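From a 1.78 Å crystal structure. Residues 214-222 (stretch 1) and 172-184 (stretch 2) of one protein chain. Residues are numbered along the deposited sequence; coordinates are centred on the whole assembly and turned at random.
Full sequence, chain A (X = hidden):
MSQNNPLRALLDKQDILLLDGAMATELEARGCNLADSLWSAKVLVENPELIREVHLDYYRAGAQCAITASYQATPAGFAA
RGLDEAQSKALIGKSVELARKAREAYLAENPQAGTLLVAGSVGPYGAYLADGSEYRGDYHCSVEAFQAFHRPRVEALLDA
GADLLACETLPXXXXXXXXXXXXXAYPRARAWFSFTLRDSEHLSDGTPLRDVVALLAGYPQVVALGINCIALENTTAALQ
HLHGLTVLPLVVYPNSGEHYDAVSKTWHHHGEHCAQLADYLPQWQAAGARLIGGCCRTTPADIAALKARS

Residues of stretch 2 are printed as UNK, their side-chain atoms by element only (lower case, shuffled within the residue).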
# COMPACT_ATOMS: atom_id res chain seq x y z
N ALA A 214 15.50 6.51 -10.98
CA ALA A 214 16.23 6.07 -12.17
C ALA A 214 16.16 4.56 -12.32
O ALA A 214 15.93 4.03 -13.41
CB ALA A 214 17.68 6.55 -12.12
N LEU A 215 16.33 3.85 -11.20
CA LEU A 215 16.24 2.40 -11.24
C LEU A 215 14.86 1.94 -11.70
O LEU A 215 14.74 1.17 -12.65
CB LEU A 215 16.55 1.81 -9.86
CG LEU A 215 16.23 0.31 -9.80
CD1 LEU A 215 17.44 -0.50 -10.22
CD2 LEU A 215 15.70 -0.09 -8.43
N LEU A 216 13.82 2.43 -11.02
CA LEU A 216 12.46 2.00 -11.29
C LEU A 216 11.92 2.44 -12.65
O LEU A 216 10.98 1.84 -13.16
CB LEU A 216 11.52 2.49 -10.18
CG LEU A 216 11.84 1.85 -8.83
CD1 LEU A 216 10.99 2.46 -7.72
CD2 LEU A 216 11.65 0.33 -8.89
N ALA A 217 12.51 3.48 -13.24
CA ALA A 217 12.07 3.94 -14.55
C ALA A 217 12.26 2.88 -15.63
O ALA A 217 11.57 2.88 -16.64
CB ALA A 217 12.80 5.21 -14.94
N GLY A 218 13.21 1.97 -15.40
CA GLY A 218 13.47 0.88 -16.33
C GLY A 218 12.54 -0.32 -16.20
O GLY A 218 12.71 -1.30 -16.91
N TYR A 219 11.56 -0.23 -15.30
CA TYR A 219 10.57 -1.30 -15.10
C TYR A 219 9.15 -0.79 -15.36
O TYR A 219 8.55 -0.18 -14.49
CB TYR A 219 10.65 -1.86 -13.68
CG TYR A 219 11.99 -2.48 -13.31
CD1 TYR A 219 12.21 -3.84 -13.46
CD2 TYR A 219 13.02 -1.69 -12.83
CE1 TYR A 219 13.43 -4.41 -13.13
CE2 TYR A 219 14.24 -2.25 -12.50
CZ TYR A 219 14.44 -3.61 -12.65
OH TYR A 219 15.65 -4.16 -12.33
N PRO A 220 8.63 -1.03 -16.57
CA PRO A 220 7.31 -0.54 -17.00
C PRO A 220 6.15 -1.01 -16.11
O PRO A 220 5.14 -0.31 -16.01
CB PRO A 220 7.15 -1.11 -18.41
CG PRO A 220 8.52 -1.46 -18.86
CD PRO A 220 9.34 -1.74 -17.65
N GLN A 221 6.29 -2.16 -15.45
CA GLN A 221 5.24 -2.63 -14.56
C GLN A 221 5.02 -1.72 -13.36
O GLN A 221 3.97 -1.81 -12.71
CB GLN A 221 5.54 -4.03 -14.06
CG GLN A 221 5.45 -5.09 -15.12
CD GLN A 221 6.04 -6.38 -14.63
OE1 GLN A 221 7.26 -6.48 -14.45
NE2 GLN A 221 5.18 -7.37 -14.37
N VAL A 222 6.01 -0.90 -13.03
CA VAL A 222 5.86 0.07 -11.95
C VAL A 222 5.15 1.31 -12.50
O VAL A 222 5.73 2.11 -13.24
CB VAL A 222 7.21 0.46 -11.32
CG1 VAL A 222 7.01 1.50 -10.23
CG2 VAL A 222 7.90 -0.78 -10.73
N UNK A 172 14.56 0.46 1.89
CA UNK A 172 15.82 -0.16 1.50
C UNK A 172 15.93 -0.33 -0.01
O UNK A 172 15.09 -0.97 -0.64
o UNK A 172 17.45 -2.74 0.81
c UNK A 172 15.96 -1.51 2.22
n UNK A 172 18.17 -2.24 2.89
c UNK A 172 17.27 -2.21 1.91
N UNK A 173 16.98 0.25 -0.59
CA UNK A 173 17.20 0.28 -2.04
C UNK A 173 17.46 -1.10 -2.62
O UNK A 173 16.91 -1.44 -3.68
c UNK A 173 17.46 1.84 -4.62
c UNK A 173 18.37 1.21 -2.37
c UNK A 173 18.54 1.49 -3.83
c UNK A 173 19.80 1.45 -4.41
c UNK A 173 17.63 2.12 -5.98
c UNK A 173 18.88 2.06 -6.55
c UNK A 173 19.97 1.73 -5.77
N UNK A 174 18.28 -1.90 -1.95
CA UNK A 174 18.60 -3.22 -2.49
C UNK A 174 17.34 -4.09 -2.52
O UNK A 174 17.14 -4.86 -3.45
o UNK A 174 19.28 -4.29 -0.39
c UNK A 174 19.72 -3.90 -1.68
N UNK A 175 16.46 -3.92 -1.53
CA UNK A 175 15.20 -4.66 -1.53
C UNK A 175 14.26 -4.14 -2.64
O UNK A 175 13.56 -4.91 -3.29
o UNK A 175 12.82 -4.09 2.02
o UNK A 175 11.62 -5.88 1.58
c UNK A 175 14.52 -4.56 -0.16
c UNK A 175 13.11 -5.14 -0.11
c UNK A 175 12.47 -5.03 1.26
N UNK A 176 14.27 -2.83 -2.87
CA UNK A 176 13.48 -2.26 -3.95
C UNK A 176 13.90 -2.85 -5.30
O UNK A 176 13.04 -3.21 -6.11
c UNK A 176 13.08 -0.16 -5.28
c UNK A 176 12.78 -0.14 -2.77
c UNK A 176 13.10 1.32 -2.45
c UNK A 176 13.59 -0.71 -3.96
N UNK A 177 15.21 -2.97 -5.52
CA UNK A 177 15.72 -3.61 -6.74
C UNK A 177 15.26 -5.05 -6.88
O UNK A 177 14.78 -5.47 -7.93
c UNK A 177 17.88 -2.22 -6.56
c UNK A 177 17.25 -3.58 -6.76
o UNK A 177 19.94 -1.31 -5.81
c UNK A 177 19.37 -2.30 -6.33
o UNK A 177 19.99 -3.34 -6.66
N UNK A 178 15.42 -5.81 -5.80
CA UNK A 178 15.01 -7.22 -5.75
C UNK A 178 13.53 -7.37 -6.08
O UNK A 178 13.13 -8.26 -6.85
c UNK A 178 15.32 -7.81 -4.39
N UNK A 179 12.73 -6.49 -5.51
CA UNK A 179 11.28 -6.49 -5.74
C UNK A 179 10.90 -6.12 -7.18
O UNK A 179 10.01 -6.73 -7.76
c UNK A 179 9.20 -5.77 -4.23
c UNK A 179 8.87 -4.78 -3.11
c UNK A 179 10.61 -5.52 -4.75
c UNK A 179 9.04 -7.18 -3.74
N UNK A 180 11.56 -5.12 -7.76
CA UNK A 180 11.30 -4.77 -9.15
C UNK A 180 11.68 -5.92 -10.07
O UNK A 180 10.97 -6.24 -11.03
c UNK A 180 12.05 -3.49 -9.54
N UNK A 181 12.81 -6.56 -9.77
CA UNK A 181 13.24 -7.74 -10.52
C UNK A 181 12.21 -8.87 -10.41
O UNK A 181 11.83 -9.49 -11.41
c UNK A 181 16.22 -7.70 -11.88
o UNK A 181 16.03 -6.83 -12.77
o UNK A 181 16.76 -8.81 -12.11
c UNK A 181 14.60 -8.23 -10.02
c UNK A 181 15.78 -7.38 -10.47
N UNK A 182 11.78 -9.14 -9.18
CA UNK A 182 10.77 -10.17 -8.92
C UNK A 182 9.50 -10.00 -9.75
O UNK A 182 8.95 -10.97 -10.27
c UNK A 182 9.36 -11.20 -7.00
c UNK A 182 10.43 -10.18 -7.43
c UNK A 182 9.76 -12.62 -7.38
c UNK A 182 9.11 -11.10 -5.50
N UNK A 183 9.02 -8.76 -9.88
CA UNK A 183 7.77 -8.51 -10.59
C UNK A 183 7.82 -8.89 -12.07
O UNK A 183 6.80 -9.23 -12.65
c UNK A 183 6.33 -5.30 -8.97
c UNK A 183 5.99 -7.74 -8.46
c UNK A 183 6.94 -6.69 -9.02
c UNK A 183 7.35 -7.04 -10.45
N UNK A 184 9.01 -8.82 -12.68
CA UNK A 184 9.13 -9.17 -14.08
C UNK A 184 8.81 -10.65 -14.34
O UNK A 184 8.47 -11.02 -15.46
o UNK A 184 11.54 -9.68 -14.01
c UNK A 184 10.55 -8.85 -14.64
c UNK A 184 10.88 -7.38 -14.41
O HOH W 1 9.01 -4.96 -12.70

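Position 172 carries two carbons, the second bearing one oxygen and one nitrogen, and touches nothing on stretch 1: an amide, N172. Its OD1 accepts from the backbone N of position 175 at 2.8 Å, capping the helix that follows. Position 173 has one carbon and a six-carbon ring without a hydroxyl, so F173; its CE1 lies 3.8 Å from L215 CD2, approached obliquely. Position 174, one carbon then one oxygen, points away from stretch 1 and is S174, whose OG donates to N172 OD1 at 2.7 Å. Position 175 is an unbranched run of three carbons ending in two oxygens, out of reach of stretch 1: E175.

Position 176 shows four carbons forked at the first, one arm two carbons long, which is I176. Its CG2 packs 3.9 Å from L216 CD2 and 4.1 Å from L215 CD2. Position 177 repeats the three carbons and two oxygens, giving E177; here the aliphatic part does the touching, CG lying 3.6 Å from L215 CD2. Position 178 has a single carbon, directed away: A178. Position 179, four carbons forked at the second, is L179, out of reach.

At position 180 a lone carbon faces stretch 1, so A180. Its CB sits 3.7 Å from the centroid of the Y219 ring, 2° off the normal, a CH-pi contact over the face; the same CB is 3.9 Å from L216 CD2. Position 181 has three carbons and a terminal pair of oxygens, hence E181. Its CA-to-CB bond points away, yet the chain folds back and OE2 accepts from Y219 OH at 2.7 Å. Position 182 has four carbons forked at the second, with no partner on stretch 1: L182. Position 183 has the same fork but points toward stretch 1, and is L183; its CB is 4.0 Å from Q221 OE1. Position 184, one carbon bearing an oxygen and a carbon, is T184: CG2 approaches the Y219 ring edge, 3.9 Å from CD1, while OG1 donates to E181 O at 2.6 Å.

The contact works by leaving a flat ring something small to rest on. A180 supplies a methyl under Y219, and E181 holds that ring's hydroxyl. Toward the start of the helix, L215 and L216 pack against apolar surface. Toward its other end, the Q221 amide uses both its atoms: NE2 donates to L183 O at 3.0 Å, and a water donates to both Q221 OE1 and A180 O, at 2.9 Å each.

Stretch 2 172-184: NFSEIEALAELLT
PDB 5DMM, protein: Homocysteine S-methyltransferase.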